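Local coordinates for 3'3'-cGAMP-specific phosphodiesterase 3 (PDB 5Z7C), which is a mainly helical bacterial protein of the HD-domain family, with one partial and one longer HD-domain region in a single chain, at residues M26-T30 against F70-L74; C48-H53 against R258-P263; Q169-S173 against P184-K188; L307-L312 against A450-A454; R405-T409 against D444-F448. The protein carries 2 engineered substitutions. One frame throughout, in Å; residues are numbered along the deposited sequence.

Contact 1: residues M26-T30 against F70-L74; sequences MISLT and FTLLL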
# COMPACT_ATOMS: atom_id res chain seq x y z
N MET A 26 9.56 4.07 -0.90
CA MET A 26 8.60 3.56 -1.85
C MET A 26 8.51 2.08 -1.80
O MET A 26 7.45 1.54 -1.88
CB MET A 26 8.95 3.95 -3.26
CG MET A 26 8.48 5.28 -3.66
SD MET A 26 6.77 5.44 -3.52
CE MET A 26 6.60 7.10 -3.17
N ILE A 27 9.63 1.42 -1.67
CA ILE A 27 9.62 -0.00 -1.67
C ILE A 27 8.82 -0.45 -0.49
O ILE A 27 8.06 -1.38 -0.58
CB ILE A 27 11.04 -0.52 -1.59
CG1 ILE A 27 11.74 -0.23 -2.91
CG2 ILE A 27 11.08 -1.96 -1.33
CD1 ILE A 27 13.06 -0.84 -3.06
N SER A 28 9.02 0.17 0.64
CA SER A 28 8.34 -0.23 1.82
C SER A 28 6.87 -0.02 1.74
O SER A 28 6.10 -0.85 2.13
CB SER A 28 8.86 0.59 2.96
OG SER A 28 9.94 -0.06 3.57
N LEU A 29 6.48 1.15 1.31
CA LEU A 29 5.10 1.49 1.20
C LEU A 29 4.47 0.64 0.16
O LEU A 29 3.34 0.26 0.25
CB LEU A 29 4.94 2.94 0.83
CG LEU A 29 5.21 3.94 1.92
CD1 LEU A 29 4.75 5.28 1.55
CD2 LEU A 29 4.60 3.52 3.20
N THR A 30 5.21 0.41 -0.89
CA THR A 30 4.73 -0.37 -2.00
C THR A 30 4.48 -1.80 -1.60
O THR A 30 3.50 -2.39 -1.97
CB THR A 30 5.65 -0.15 -3.21
OG1 THR A 30 5.63 1.22 -3.56
CG2 THR A 30 5.31 -0.99 -4.42
N PHE A 70 10.18 3.30 -10.89
CA PHE A 70 8.97 3.69 -10.25
C PHE A 70 7.69 3.16 -10.87
O PHE A 70 6.78 2.80 -10.17
CB PHE A 70 8.99 5.18 -9.95
CG PHE A 70 10.02 5.53 -8.93
CD1 PHE A 70 9.90 5.10 -7.65
CD2 PHE A 70 11.12 6.24 -9.26
CE1 PHE A 70 10.84 5.39 -6.75
CE2 PHE A 70 12.05 6.53 -8.33
CZ PHE A 70 11.91 6.10 -7.09
N THR A 71 7.65 3.06 -12.19
CA THR A 71 6.47 2.57 -12.83
C THR A 71 6.26 1.18 -12.31
O THR A 71 5.17 0.81 -12.00
CB THR A 71 6.66 2.52 -14.35
OG1 THR A 71 6.63 3.83 -14.86
CG2 THR A 71 5.58 1.80 -15.01
N LEU A 72 7.32 0.42 -12.21
CA LEU A 72 7.21 -0.94 -11.77
C LEU A 72 6.71 -1.06 -10.37
O LEU A 72 5.93 -1.91 -10.06
CB LEU A 72 8.54 -1.64 -11.85
CG LEU A 72 9.07 -1.93 -13.24
CD1 LEU A 72 10.52 -2.15 -13.18
CD2 LEU A 72 8.40 -3.13 -13.80
N LEU A 73 7.23 -0.23 -9.49
CA LEU A 73 6.84 -0.21 -8.10
C LEU A 73 5.43 0.24 -7.87
O LEU A 73 4.75 -0.25 -7.02
CB LEU A 73 7.81 0.68 -7.34
CG LEU A 73 9.27 0.30 -7.20
CD1 LEU A 73 10.03 1.36 -6.56
CD2 LEU A 73 9.41 -0.94 -6.44
N LEU A 74 4.98 1.18 -8.66
CA LEU A 74 3.72 1.82 -8.47
C LEU A 74 2.62 1.35 -9.39
O LEU A 74 1.64 2.02 -9.54
CB LEU A 74 3.88 3.30 -8.70
CG LEU A 74 4.59 4.09 -7.64
CD1 LEU A 74 4.68 5.48 -8.12
CD2 LEU A 74 3.82 4.03 -6.40
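Met-26 meets Phe-70, Leu-73 and Leu-74 where helix 22-35 packs against the end of helix 62-73. This is helix-to-helix packing in the mainly helical N-terminal part of the chain, and every touching residue is buried. Met-26 CG lies 3.9 Å from Phe-70 CE1. The methionine side chain crosses the phenylalanine at about a right angle, and its CG comes to the ring obliquely. One atom back, Met-26 CB lies 4.3 Å from Leu-73 CD1. The chain then bends at chi2 (-58°), which carries the sulfur on to Leu-74.

Leu-73 has one methyl for each of two neighbours. CD1 turns to Met-26, while CD2 sits 4.3 Å from Ile-27 CG1. Its backbone is also the closest to the other helix, with Leu-73 CA 6.5 Å from Thr-30 CA. Thr-30 points its methyl branch at the Leu-73 backbone. The exact fit of that methyl against the carbonyl is doubtful in this model.

Further out, helix 43-56 backs the contact: Ile-45 packs on Ile-27, Cys-44 on Thr-30 and Cys-48 on Leu-73. The Phe-70 ring is held by two more aromatic groups, meeting Phe-163 and pairing edge-to-face with His-66. Ile-279 of helix 273-290 packs on Met-26.

Leu-74 is the first residue to leave helical backbone angles, yet its N still bonds to Phe-70 O at 2.9 Å. Its side chain reaches back, bringing Leu-74 CD2 to 4.4 Å from Met-26 SD.

Contact 2: residues C48-H53 against R258-P263; sequences CWIGMH and RVMNLP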
# COMPACT_ATOMS: atom_id res chain seq x y z
N CYS A 48 9.95 -5.41 -10.01
CA CYS A 48 10.92 -4.36 -10.19
C CYS A 48 12.19 -4.97 -10.62
O CYS A 48 12.85 -4.49 -11.51
CB CYS A 48 11.17 -3.69 -8.87
SG CYS A 48 11.64 -1.94 -9.12
N TRP A 49 12.55 -6.02 -9.96
CA TRP A 49 13.75 -6.67 -10.28
C TRP A 49 13.72 -7.23 -11.67
O TRP A 49 14.66 -7.08 -12.40
CB TRP A 49 13.96 -7.77 -9.26
CG TRP A 49 15.05 -8.63 -9.58
CD1 TRP A 49 14.98 -9.74 -10.30
CD2 TRP A 49 16.40 -8.48 -9.20
NE1 TRP A 49 16.19 -10.31 -10.41
CE2 TRP A 49 17.09 -9.54 -9.73
CE3 TRP A 49 17.09 -7.54 -8.45
CZ2 TRP A 49 18.44 -9.70 -9.55
CZ3 TRP A 49 18.41 -7.70 -8.28
CH2 TRP A 49 19.08 -8.77 -8.82
N ILE A 50 12.64 -7.90 -12.05
CA ILE A 50 12.53 -8.38 -13.40
C ILE A 50 12.47 -7.26 -14.40
O ILE A 50 13.16 -7.27 -15.38
CB ILE A 50 11.26 -9.21 -13.55
CG1 ILE A 50 11.32 -10.42 -12.65
CG2 ILE A 50 11.05 -9.67 -14.96
CD1 ILE A 50 10.03 -11.08 -12.49
N GLY A 51 11.64 -6.28 -14.15
CA GLY A 51 11.49 -5.19 -15.07
C GLY A 51 12.70 -4.34 -15.29
O GLY A 51 12.92 -3.86 -16.36
N MET A 52 13.44 -4.09 -14.23
CA MET A 52 14.65 -3.31 -14.37
C MET A 52 15.64 -4.06 -15.22
O MET A 52 16.32 -3.50 -16.04
CB MET A 52 15.23 -2.93 -13.02
CG MET A 52 14.54 -1.76 -12.37
SD MET A 52 14.46 -0.32 -13.31
CE MET A 52 16.04 0.24 -13.04
N HIS A 53 15.72 -5.35 -15.02
CA HIS A 53 16.60 -6.17 -15.80
C HIS A 53 16.27 -6.24 -17.27
O HIS A 53 17.16 -6.33 -18.08
CB HIS A 53 16.70 -7.54 -15.22
CG HIS A 53 17.67 -7.64 -14.10
ND1 HIS A 53 17.28 -7.64 -12.78
CD2 HIS A 53 19.02 -7.72 -14.09
CE1 HIS A 53 18.34 -7.73 -12.01
NE2 HIS A 53 19.41 -7.77 -12.78
N ARG A 258 18.67 -5.64 -2.84
CA ARG A 258 19.26 -5.70 -4.16
C ARG A 258 18.59 -4.84 -5.19
O ARG A 258 19.23 -4.34 -6.08
CB ARG A 258 19.29 -7.12 -4.68
CG ARG A 258 19.36 -8.16 -3.63
CD ARG A 258 20.05 -9.36 -4.14
NE ARG A 258 20.03 -10.39 -3.13
CZ ARG A 258 20.74 -11.50 -3.21
NH1 ARG A 258 21.52 -11.70 -4.24
NH2 ARG A 258 20.66 -12.39 -2.25
N VAL A 259 17.30 -4.69 -5.10
CA VAL A 259 16.58 -3.89 -6.04
C VAL A 259 17.01 -2.46 -5.93
O VAL A 259 16.98 -1.71 -6.88
CB VAL A 259 15.08 -4.04 -5.87
CG1 VAL A 259 14.37 -3.14 -6.77
CG2 VAL A 259 14.71 -5.41 -6.20
N MET A 260 17.42 -2.11 -4.73
CA MET A 260 17.81 -0.77 -4.36
C MET A 260 18.99 -0.36 -5.19
O MET A 260 19.12 0.77 -5.59
CB MET A 260 18.23 -0.76 -2.90
CG MET A 260 17.18 -0.40 -1.90
SD MET A 260 16.41 1.11 -2.30
CE MET A 260 17.11 2.08 -1.10
N ASN A 261 19.85 -1.32 -5.43
CA ASN A 261 21.06 -1.13 -6.19
C ASN A 261 20.85 -1.00 -7.66
O ASN A 261 21.77 -0.71 -8.37
CB ASN A 261 22.02 -2.26 -5.89
CG ASN A 261 22.54 -2.23 -4.47
OD1 ASN A 261 22.79 -1.18 -3.92
ND2 ASN A 261 22.71 -3.38 -3.88
N LEU A 262 19.68 -1.32 -8.14
CA LEU A 262 19.40 -1.22 -9.56
C LEU A 262 19.28 0.12 -10.24
O LEU A 262 19.76 0.25 -11.35
CB LEU A 262 18.23 -2.09 -9.92
CG LEU A 262 18.45 -3.55 -9.60
CD1 LEU A 262 17.27 -4.32 -10.03
CD2 LEU A 262 19.66 -4.04 -10.28
N PRO A 263 18.59 1.05 -9.64
CA PRO A 263 18.26 2.29 -10.31
C PRO A 263 19.38 3.29 -10.36
O PRO A 263 20.35 3.16 -9.65
CB PRO A 263 17.13 2.82 -9.48
CG PRO A 263 17.33 2.26 -8.19
CD PRO A 263 18.01 0.99 -8.31
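Trp-49 meets Val-259, Leu-262 and Arg-258 in turn along its side chain. Its CB starts the contact, 3.9 Å from Val-259 CG2. CG is anti to the backbone N (chi1 171°), and the indole swings toward the other segment by its six-membered ring. Val-259 CG2 lies at the ring edge, near its plane, beside CE3. Leu-262 CD1 comes obliquely to the same ring atom, at 3.6 Å from Trp-49 CE3, and the two side chains cross at about a right angle. One atom further, Trp-49 CZ3 lies 3.8 Å from Arg-258 CB. The rest of that arginine leads away to a salt bridge with Asp-254. On the five-membered ring, Trp-49 NE1 bonds to Phe-246 O, which helps to fix the rotation of the indole.

The contact packs helix 43-56 against the end of helix 255-260 and the turn after it. It joins two helices more than 200 residues apart in the chain. His-53, one turn after Trp-49, puts CE1 over one face of the indole, offset toward its rim. That imidazole is held by a bond from His-53 ND1 to Trp-49 O of 2.7 Å, with an N-H...O angle of 159°. The oxygen lies close to the imidazole plane.

Leu-262 CD1 is shared: it also lies 3.9 Å from Met-52 CB and touches His-53 CE1. Cys-48 SG packs on Val-259 CG1 at 3.8 Å. Met-52 bends twice, and its CE ends 4.1 Å from Pro-263 CA.

Contact 3: residues Q169-S173 against P184-K188; sequences QGIHS and PEQRK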
# COMPACT_ATOMS: atom_id res chain seq x y z
N GLN A 169 2.02 7.74 -17.31
CA GLN A 169 1.59 7.14 -18.52
C GLN A 169 2.48 5.99 -18.51
O GLN A 169 3.68 6.16 -18.62
CB GLN A 169 1.97 8.04 -19.65
CG GLN A 169 1.47 7.60 -20.94
CD GLN A 169 0.03 7.89 -21.08
OE1 GLN A 169 -0.45 8.88 -20.56
NE2 GLN A 169 -0.69 7.01 -21.77
N GLY A 170 1.95 4.83 -18.31
CA GLY A 170 2.81 3.69 -18.21
C GLY A 170 2.54 3.06 -16.91
O GLY A 170 3.14 2.09 -16.57
N ILE A 171 1.64 3.64 -16.16
CA ILE A 171 0.94 2.94 -15.12
C ILE A 171 -0.42 2.83 -15.78
O ILE A 171 -1.12 1.86 -15.62
CB ILE A 171 0.84 3.78 -13.88
CG1 ILE A 171 2.19 3.81 -13.20
CG2 ILE A 171 -0.08 3.17 -12.93
CD1 ILE A 171 2.20 4.58 -11.96
N HIS A 172 -0.79 3.85 -16.52
CA HIS A 172 -2.06 3.96 -17.19
C HIS A 172 -2.32 2.94 -18.26
O HIS A 172 -3.43 2.51 -18.44
CB HIS A 172 -2.16 5.32 -17.82
CG HIS A 172 -3.46 5.57 -18.49
ND1 HIS A 172 -4.28 6.63 -18.14
CD2 HIS A 172 -4.10 4.92 -19.47
CE1 HIS A 172 -5.36 6.61 -18.89
NE2 HIS A 172 -5.27 5.58 -19.71
N SER A 173 -1.27 2.55 -18.96
CA SER A 173 -1.37 1.64 -20.08
C SER A 173 -0.88 0.28 -19.70
O SER A 173 -0.54 -0.49 -20.55
CB SER A 173 -0.60 2.17 -21.24
OG SER A 173 -1.22 3.31 -21.78
N PRO A 184 -7.42 0.32 -21.20
CA PRO A 184 -8.73 0.73 -21.65
C PRO A 184 -8.75 1.34 -23.02
O PRO A 184 -9.82 1.69 -23.45
CB PRO A 184 -9.04 1.84 -20.67
CG PRO A 184 -7.77 2.45 -20.47
CD PRO A 184 -6.83 1.34 -20.33
N GLU A 185 -7.62 1.55 -23.65
CA GLU A 185 -7.61 2.24 -24.91
C GLU A 185 -7.40 1.39 -26.14
O GLU A 185 -7.45 1.89 -27.24
CB GLU A 185 -6.56 3.32 -24.90
CG GLU A 185 -6.93 4.55 -24.18
CD GLU A 185 -5.77 5.46 -24.06
OE1 GLU A 185 -4.69 4.99 -23.71
OE2 GLU A 185 -5.92 6.66 -24.32
N GLN A 186 -7.16 0.11 -25.96
CA GLN A 186 -6.94 -0.73 -27.09
C GLN A 186 -5.79 -0.28 -27.97
O GLN A 186 -5.88 -0.29 -29.18
CB GLN A 186 -8.21 -0.78 -27.89
CG GLN A 186 -9.18 -1.78 -27.37
CD GLN A 186 -10.00 -1.23 -26.24
OE1 GLN A 186 -10.50 -0.13 -26.31
NE2 GLN A 186 -10.14 -2.01 -25.20
N ARG A 187 -4.70 0.12 -27.34
CA ARG A 187 -3.47 0.43 -28.00
C ARG A 187 -2.79 -0.83 -28.43
O ARG A 187 -2.91 -1.85 -27.78
CB ARG A 187 -2.53 1.12 -27.05
CG ARG A 187 -2.87 2.53 -26.78
CD ARG A 187 -1.91 3.08 -25.80
NE ARG A 187 -2.35 4.36 -25.33
CZ ARG A 187 -1.99 5.50 -25.89
NH1 ARG A 187 -1.18 5.48 -26.91
NH2 ARG A 187 -2.44 6.64 -25.42
N LYS A 188 -2.08 -0.77 -29.55
CA LYS A 188 -1.38 -1.95 -30.08
C LYS A 188 0.06 -1.64 -30.45
O LYS A 188 0.37 -0.55 -30.94
CB LYS A 188 -2.13 -2.51 -31.28
CG LYS A 188 -2.91 -1.47 -32.08
CD LYS A 188 -3.86 -2.13 -33.07
CE LYS A 188 -4.89 -2.98 -32.36
NZ LYS A 188 -5.58 -3.91 -33.29
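His-172 and Pro-184 bring together two segments with no regular helix or strand. The backbones stay fairly wide apart, with the nearest CA pair, Ser-173 CA and Pro-184 CA, at 7.6 Å. Gln-169 is the first residue after helix 165-168 to leave helical angles. A cis peptide bond precedes Pro-184, and its ring comes 4.1 Å from His-172 O by way of CD.

The side chains approach each other loosely. The His-172 ring reaches across so that NE2 lies 4.1 Å from Pro-184 CG and at a like distance from Glu-185 OE1. Both segments belong to the long loop between helix 165-168 and helix 194-211, within the partial HD-domain region. Glu-185 and Arg-187 form a salt bridge within their own segment, Arg-187 NE to Glu-185 OE1 at 2.9 Å. The arginine meets that oxygen from above the carboxylate plane. Arg-187 NE also passes 3.9 Å from Ser-173 OG. Gln-169 crosses the arginine at about a right angle, its amide plane turned 70° from the guanidinium. Behind the loop, Pro-184 O bonds to Gln-144 NE2, and His-172 packs on Cys-151, both of helix 141-160.

Contact 4: residues L307-L312 against A450-A454; sequences LIARQL and ALAAA. Engineered in segment 450-454: Ala-452 (natural residue Lys), Ala-453 (natural residue Lys).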
# COMPACT_ATOMS: atom_id res chain seq x y z
N LEU A 307 -2.69 13.69 20.71
CA LEU A 307 -3.15 14.06 22.02
C LEU A 307 -2.36 13.40 23.11
O LEU A 307 -2.02 14.02 24.08
CB LEU A 307 -4.61 13.70 22.16
CG LEU A 307 -5.56 14.54 21.34
CD1 LEU A 307 -6.94 14.28 21.75
CD2 LEU A 307 -5.25 15.98 21.47
N ILE A 308 -2.08 12.13 22.95
CA ILE A 308 -1.27 11.42 23.90
C ILE A 308 0.09 12.04 23.93
O ILE A 308 0.68 12.21 24.96
CB ILE A 308 -1.15 9.97 23.49
CG1 ILE A 308 -2.52 9.33 23.51
CG2 ILE A 308 -0.23 9.24 24.40
CD1 ILE A 308 -2.51 7.89 23.33
N ALA A 309 0.60 12.34 22.77
CA ALA A 309 1.93 12.87 22.65
C ALA A 309 2.11 14.20 23.29
O ALA A 309 3.15 14.50 23.78
CB ALA A 309 2.29 12.94 21.23
N ARG A 310 1.10 15.03 23.23
CA ARG A 310 1.17 16.33 23.85
C ARG A 310 1.29 16.17 25.34
O ARG A 310 1.96 16.91 26.01
CB ARG A 310 -0.07 17.14 23.52
CG ARG A 310 -0.24 17.44 22.07
CD ARG A 310 -1.36 18.40 21.86
NE ARG A 310 -1.70 18.57 20.46
CZ ARG A 310 -2.48 19.53 20.01
NH1 ARG A 310 -3.02 20.39 20.85
NH2 ARG A 310 -2.73 19.64 18.73
N GLN A 311 0.58 15.19 25.86
CA GLN A 311 0.61 14.92 27.27
C GLN A 311 1.98 14.49 27.72
O GLN A 311 2.39 14.79 28.81
CB GLN A 311 -0.43 13.89 27.64
CG GLN A 311 -1.79 14.48 27.81
CD GLN A 311 -1.80 15.69 28.68
OE1 GLN A 311 -1.62 15.60 29.88
NE2 GLN A 311 -2.04 16.84 28.10
N LEU A 312 2.69 13.78 26.86
CA LEU A 312 4.00 13.26 27.20
C LEU A 312 5.05 14.28 26.93
O LEU A 312 6.21 14.02 27.09
CB LEU A 312 4.30 12.03 26.39
CG LEU A 312 3.38 10.88 26.68
CD1 LEU A 312 3.81 9.69 25.94
CD2 LEU A 312 3.40 10.63 28.13
N ALA A 450 -1.56 9.31 29.90
CA ALA A 450 -1.52 10.45 29.04
C ALA A 450 -2.77 10.53 28.21
O ALA A 450 -3.26 11.60 27.94
CB ALA A 450 -0.32 10.39 28.17
N LEU A 451 -3.29 9.38 27.81
CA LEU A 451 -4.49 9.38 27.03
C LEU A 451 -5.58 9.97 27.86
O LEU A 451 -6.32 10.80 27.42
CB LEU A 451 -4.84 7.95 26.68
CG LEU A 451 -6.11 7.75 25.90
CD1 LEU A 451 -6.13 8.70 24.79
CD2 LEU A 451 -6.21 6.38 25.41
N ALA A 452 -5.68 9.50 29.09
CA ALA A 452 -6.74 9.91 29.97
C ALA A 452 -6.64 11.37 30.26
O ALA A 452 -7.62 12.07 30.24
CB ALA A 452 -6.65 9.16 31.22
N ALA A 453 -5.45 11.82 30.54
CA ALA A 453 -5.29 13.19 30.87
C ALA A 453 -5.71 14.01 29.69
O ALA A 453 -6.38 15.01 29.84
CB ALA A 453 -3.88 13.45 31.19
N ALA A 454 -5.31 13.62 28.50
CA ALA A 454 -5.62 14.39 27.33
C ALA A 454 -7.10 14.45 27.06
O ALA A 454 -7.62 15.47 26.71
CB ALA A 454 -4.93 13.82 26.17
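Gln-311 lies along Ala-450, Ala-453 and Ala-454 because of two torsions. CG stands anti to the carbonyl carbon (chi1 -82°), and the chain folds again at chi2 (-49°). This lays the aliphatic part on the alanines. Gln-311 CB is 3.5 Å from Ala-450 CB, and Gln-311 CG is 3.6 Å from Ala-454 CB. At the tip, Gln-311 OE1 touches Ala-453 CB, the methyl of an engineered residue that is lysine in the natural protein.

Two helices in the C-terminal part of the chain cross here almost at right angles. The axes of segments 307-311 and 450-454 pass 8.0 Å apart at 100°. Ala-450 and Ala-454 turn their methyls to helix 297-311, as does the engineered Ala-453. Ala-450 CB meets three residues. Besides Gln-311, it touches Ile-308 CG2 at 3.9 Å and Leu-312 CD2 at 3.7 Å. Ile-308 uses its other branch on Leu-451, with CG1 3.9 Å from Leu-451 CD1, the two side chains running at a slant to each other. Leu-307 CB lies 4.0 Å from Ala-454 CB. Beyond the pair, Ile-406 and Thr-409 of helix 397-416 pack on Ile-308, and Phe-413 packs on Leu-451.

Contact 5: residues R405-T409 against D444-F448; sequences RIITT and DPECF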
# COMPACT_ATOMS: atom_id res chain seq x y z
N ARG A 405 4.27 2.28 21.42
CA ARG A 405 3.38 2.33 22.54
C ARG A 405 2.35 3.41 22.39
O ARG A 405 1.20 3.17 22.68
CB ARG A 405 4.17 2.49 23.82
CG ARG A 405 4.31 1.20 24.56
CD ARG A 405 5.65 1.05 25.18
NE ARG A 405 6.14 2.30 25.72
CZ ARG A 405 7.42 2.64 25.72
NH1 ARG A 405 8.32 1.83 25.22
NH2 ARG A 405 7.79 3.80 26.22
N ILE A 406 2.74 4.59 21.96
CA ILE A 406 1.75 5.62 21.81
C ILE A 406 0.73 5.26 20.77
O ILE A 406 -0.44 5.29 21.03
CB ILE A 406 2.42 6.88 21.36
CG1 ILE A 406 3.44 7.31 22.39
CG2 ILE A 406 1.44 7.99 21.17
CD1 ILE A 406 4.06 8.61 22.11
N ILE A 407 1.18 4.93 19.59
CA ILE A 407 0.27 4.68 18.50
C ILE A 407 -0.59 3.51 18.83
O ILE A 407 -1.75 3.47 18.50
CB ILE A 407 1.05 4.45 17.22
CG1 ILE A 407 1.64 5.77 16.78
CG2 ILE A 407 0.18 3.94 16.12
CD1 ILE A 407 2.49 5.67 15.64
N THR A 408 -0.01 2.52 19.47
CA THR A 408 -0.74 1.32 19.79
C THR A 408 -1.85 1.61 20.77
O THR A 408 -2.95 1.11 20.65
CB THR A 408 0.19 0.29 20.35
OG1 THR A 408 0.81 0.84 21.52
CG2 THR A 408 1.24 -0.00 19.35
N THR A 409 -1.55 2.45 21.74
CA THR A 409 -2.50 2.83 22.74
C THR A 409 -3.66 3.52 22.07
O THR A 409 -4.78 3.28 22.40
CB THR A 409 -1.84 3.76 23.74
OG1 THR A 409 -0.94 3.00 24.54
CG2 THR A 409 -2.83 4.38 24.65
N ASP A 444 0.22 -0.21 27.84
CA ASP A 444 1.25 0.55 28.45
C ASP A 444 0.45 1.33 29.40
O ASP A 444 -0.75 1.25 29.38
CB ASP A 444 1.91 1.51 27.50
CG ASP A 444 3.06 2.17 28.12
OD1 ASP A 444 3.69 1.52 28.95
OD2 ASP A 444 3.34 3.32 27.83
N PRO A 445 1.14 2.09 30.23
CA PRO A 445 0.47 2.88 31.23
C PRO A 445 1.08 4.25 31.38
O PRO A 445 0.64 4.99 32.22
CB PRO A 445 0.75 2.09 32.48
CG PRO A 445 2.04 1.52 32.27
CD PRO A 445 2.25 1.34 30.82
N GLU A 446 2.06 4.61 30.58
CA GLU A 446 2.54 5.96 30.64
C GLU A 446 1.67 6.67 29.66
O GLU A 446 1.39 7.85 29.77
CB GLU A 446 3.98 6.02 30.22
CG GLU A 446 4.57 7.38 30.32
CD GLU A 446 6.00 7.39 29.94
OE1 GLU A 446 6.52 6.33 29.56
OE2 GLU A 446 6.62 8.46 30.03
N CYS A 447 1.23 5.89 28.70
CA CYS A 447 0.45 6.37 27.62
C CYS A 447 -0.96 6.37 28.08
O CYS A 447 -1.67 7.32 27.87
CB CYS A 447 0.61 5.43 26.45
SG CYS A 447 2.20 5.56 25.74
N PHE A 448 -1.37 5.29 28.71
CA PHE A 448 -2.74 5.24 29.16
C PHE A 448 -3.08 6.42 30.02
O PHE A 448 -4.14 6.96 29.93
CB PHE A 448 -3.02 4.01 29.96
CG PHE A 448 -4.32 4.08 30.67
CD1 PHE A 448 -5.46 3.64 30.06
CD2 PHE A 448 -4.40 4.62 31.92
CE1 PHE A 448 -6.65 3.74 30.69
CE2 PHE A 448 -5.59 4.71 32.55
CZ PHE A 448 -6.72 4.27 31.93
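Arg-405 and Asp-444 face each other with their flat groups well out of line. The guanidinium and carboxylate planes are 64° apart. Asp-444 OD2 lies at the guanidinium edge, near its plane, 3.7 Å from Arg-405 NE. This is a long salt bridge. The arginine also lays its aliphatic part on the aspartate, with Arg-405 CG 3.8 Å from Asp-444 CB. Glu-446 brings a second negative charge near the same guanidinium, but beyond salt-bridge range.

Asp-444 CG is anti to the backbone N (chi1 -174°). That sets the carboxylate by the start of helix 446-456, where OD2 takes weak bonds from Glu-446 N and Cys-447 N, at 3.3 Å and 3.4 Å from OD2. One carboxylate oxygen thus faces both the arginine and the start of the helix.

Cys-447 points at the other helix and fits between Ile-406 and Thr-409. Its SG lies 4.0 Å from Ile-406 CG1, and Thr-409 OG1 is 3.5 Å from Cys-447 CB. The threonine hydroxyl donates to Arg-405 O, at 2.8 Å from OG1. Thr-409 N also bonds to that oxygen, from the other face of the carbonyl plane. The hydroxyl bond helps to fix the turn of the threonine side chain beside the cysteine.

The contact joins helix 397-416 to the start of helix 446-456 in the longer HD-domain region. Ile-406 also packs on Thr-305 of helix 297-311 and on Ile-314 in the loop after that helix. On the far side, Phe-448 packs on Leu-432 and Met-435 of helix 428-437.

In the fold
The contacts form two groups: contacts 1 to 3 lie within residues 26-263, contacts 4 and 5 within 307-454. Contacts 1 and 2 have centres 11 Å apart and touch through Leu-72 and Leu-73. Their segments alternate in sequence. Helix 43-56 packs on helix 255-260 and lies against helices 22-35 and 62-73. Contact 3 comes between the two segments of contact 2 in sequence and touches contact 1 through Thr-71 and Leu-74. Contacts 4 and 5, with centres 9 Å apart, share helix 446-456, and contact 5 lies between the two segments of contact 4. The two groups do not touch; the nearest atoms of contacts 1 and 5 are about 13 Å apart.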